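Local coordinates for IPT/TIG domain-containing protein (PDB 3TC9), which is of unconfirmed function but probably serves as an auxiliary nutrient-binding protein, joining an immunoglobulin-like IPT/TIG domain to a six-bladed beta-propeller, at residues B[135-140]-B[418-423]. Residues are numbered along the deposited sequence; the frame is centred on the assembly and turned at random.
Sequences GFGGAV and RENRRI. With PO4 (phosphate ion), chain Q; EDO (1,2-ethanediol), chain U.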
# COMPACT_ATOMS: atom_id res chain seq x y z
N GLY B 135 32.57 5.06 -11.37
CA GLY B 135 31.89 5.95 -10.44
C GLY B 135 31.13 7.01 -11.21
O GLY B 135 31.42 7.24 -12.39
N PHE B 136 30.15 7.62 -10.58
CA PHE B 136 29.32 8.66 -11.20
C PHE B 136 29.91 10.02 -10.87
O PHE B 136 30.17 10.29 -9.70
CB PHE B 136 27.85 8.56 -10.69
CG PHE B 136 27.15 7.29 -11.10
CD1 PHE B 136 27.34 6.11 -10.39
CD2 PHE B 136 26.35 7.26 -12.24
CE1 PHE B 136 26.72 4.92 -10.80
CE2 PHE B 136 25.73 6.07 -12.66
CZ PHE B 136 25.90 4.91 -11.92
N GLY B 137 30.16 10.84 -11.89
CA GLY B 137 30.70 12.18 -11.67
C GLY B 137 29.68 13.04 -10.94
O GLY B 137 30.05 13.86 -10.08
N GLY B 138 28.40 12.82 -11.27
CA GLY B 138 27.26 13.52 -10.71
C GLY B 138 25.95 12.87 -11.10
O GLY B 138 25.82 12.32 -12.19
N ALA B 139 24.98 12.90 -10.18
CA ALA B 139 23.60 12.42 -10.36
C ALA B 139 22.72 13.36 -9.56
O ALA B 139 22.29 13.03 -8.45
CB ALA B 139 23.46 10.97 -9.92
N VAL B 140 22.55 14.59 -10.09
CA VAL B 140 21.84 15.70 -9.42
C VAL B 140 20.32 15.60 -9.60
O VAL B 140 19.58 16.21 -8.83
CB VAL B 140 22.38 17.09 -9.86
CG1 VAL B 140 23.88 17.18 -9.66
CG2 VAL B 140 21.98 17.46 -11.30
N ARG B 418 26.63 12.65 -4.30
CA ARG B 418 27.65 13.37 -5.05
C ARG B 418 29.10 12.98 -4.72
O ARG B 418 29.74 12.42 -5.60
CB ARG B 418 27.47 14.90 -4.99
CG ARG B 418 28.40 15.70 -5.92
CD ARG B 418 28.21 15.33 -7.38
NE ARG B 418 28.94 16.18 -8.32
CZ ARG B 418 28.43 17.24 -8.94
NH1 ARG B 418 27.19 17.64 -8.67
NH2 ARG B 418 29.16 17.92 -9.82
N GLU B 419 29.62 13.29 -3.52
CA GLU B 419 31.04 13.07 -3.20
C GLU B 419 31.43 11.61 -3.08
O GLU B 419 32.62 11.30 -3.13
CB GLU B 419 31.49 13.84 -1.94
CG GLU B 419 31.07 15.32 -1.86
CD GLU B 419 31.21 16.23 -3.08
OE1 GLU B 419 32.13 15.99 -3.90
OE2 GLU B 419 30.45 17.22 -3.16
N ASN B 420 30.44 10.72 -2.91
CA ASN B 420 30.73 9.31 -2.81
C ASN B 420 30.73 8.64 -4.21
O ASN B 420 31.13 7.49 -4.32
CB ASN B 420 29.76 8.65 -1.84
CG ASN B 420 30.07 9.09 -0.44
OD1 ASN B 420 31.22 9.33 -0.08
ND2 ASN B 420 29.05 9.27 0.35
N ARG B 421 30.32 9.39 -5.27
CA ARG B 421 30.33 8.98 -6.68
C ARG B 421 29.53 7.69 -6.90
O ARG B 421 29.83 6.89 -7.79
CB ARG B 421 31.78 8.81 -7.22
CG ARG B 421 32.76 9.90 -6.84
CD ARG B 421 32.42 11.18 -7.52
NE ARG B 421 33.27 12.27 -7.08
CZ ARG B 421 33.08 13.54 -7.39
NH1 ARG B 421 32.06 13.89 -8.17
NH2 ARG B 421 33.89 14.47 -6.93
N ARG B 422 28.49 7.53 -6.10
CA ARG B 422 27.64 6.35 -6.10
C ARG B 422 26.17 6.67 -6.12
O ARG B 422 25.76 7.75 -5.69
CB ARG B 422 27.93 5.51 -4.83
CG ARG B 422 29.30 4.79 -4.82
CD ARG B 422 29.71 4.54 -3.40
NE ARG B 422 30.92 3.72 -3.22
CZ ARG B 422 32.11 4.21 -2.84
NH1 ARG B 422 32.27 5.52 -2.66
NH2 ARG B 422 33.14 3.40 -2.64
N ILE B 423 25.37 5.69 -6.56
CA ILE B 423 23.92 5.66 -6.48
C ILE B 423 23.63 4.83 -5.24
O ILE B 423 24.02 3.66 -5.17
CB ILE B 423 23.20 5.15 -7.78
CG1 ILE B 423 23.64 5.95 -9.04
CG2 ILE B 423 21.67 5.16 -7.61
CD1 ILE B 423 23.33 7.46 -9.06
P PO4 Q . 32.96 17.50 -9.09
O1 PO4 Q . 33.22 17.10 -7.58
O2 PO4 Q . 32.54 19.01 -9.15
O3 PO4 Q . 31.84 16.60 -9.70
O4 PO4 Q . 34.22 17.28 -10.00
C1 EDO U . 19.98 20.32 -9.06
O1 EDO U . 19.15 20.33 -10.21
C2 EDO U . 19.17 19.66 -7.95
O2 EDO U . 19.83 18.47 -7.50
O HOH W 1 28.22 11.52 -8.15
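Arg421 runs beside the backbone of Phe136 and Gly137. Its CB and CD lie 3.3 Å from Phe136 O and its CG 3.9 Å; a bend at CB-CG (chi2 -69°) turns the chain along that carbonyl. NH1 then gives a weak, strongly bent bond (116°) to Gly137 O, 2.8 Å away at the guanidinium edge, and a straighter one to O3 of a phosphate ion, probably from the crystallisation liquor, while NH2 meets phosphate O1 almost in line (172°). Phe136 N donates to Arg421 O at 2.9 Å, and a water bridges Phe136 O and Arg418 O. Arg418 CD passes 3.9 Å from Gly138 CA, which lies over one face of its guanidinium; NE and NH2 both donate to phosphate O3, the latter at 3.0 Å. Replacing Arg418 by alanine is likely to cost O3 two of its three arginine N-H groups and leave Glu402 and Glu157 without their salt-bridge partner. On the apolar side, Ile423 CG1 sits over the Phe136 ring, 3.8 Å from its centroid, and Ile423 CD1 reaches Ala139 CB. The contact joins two propeller sheets: the loop before strand 141-145 packs against the turn between strands 412-417 and 422-428, with Leu113 and Leu154 also touching Phe136.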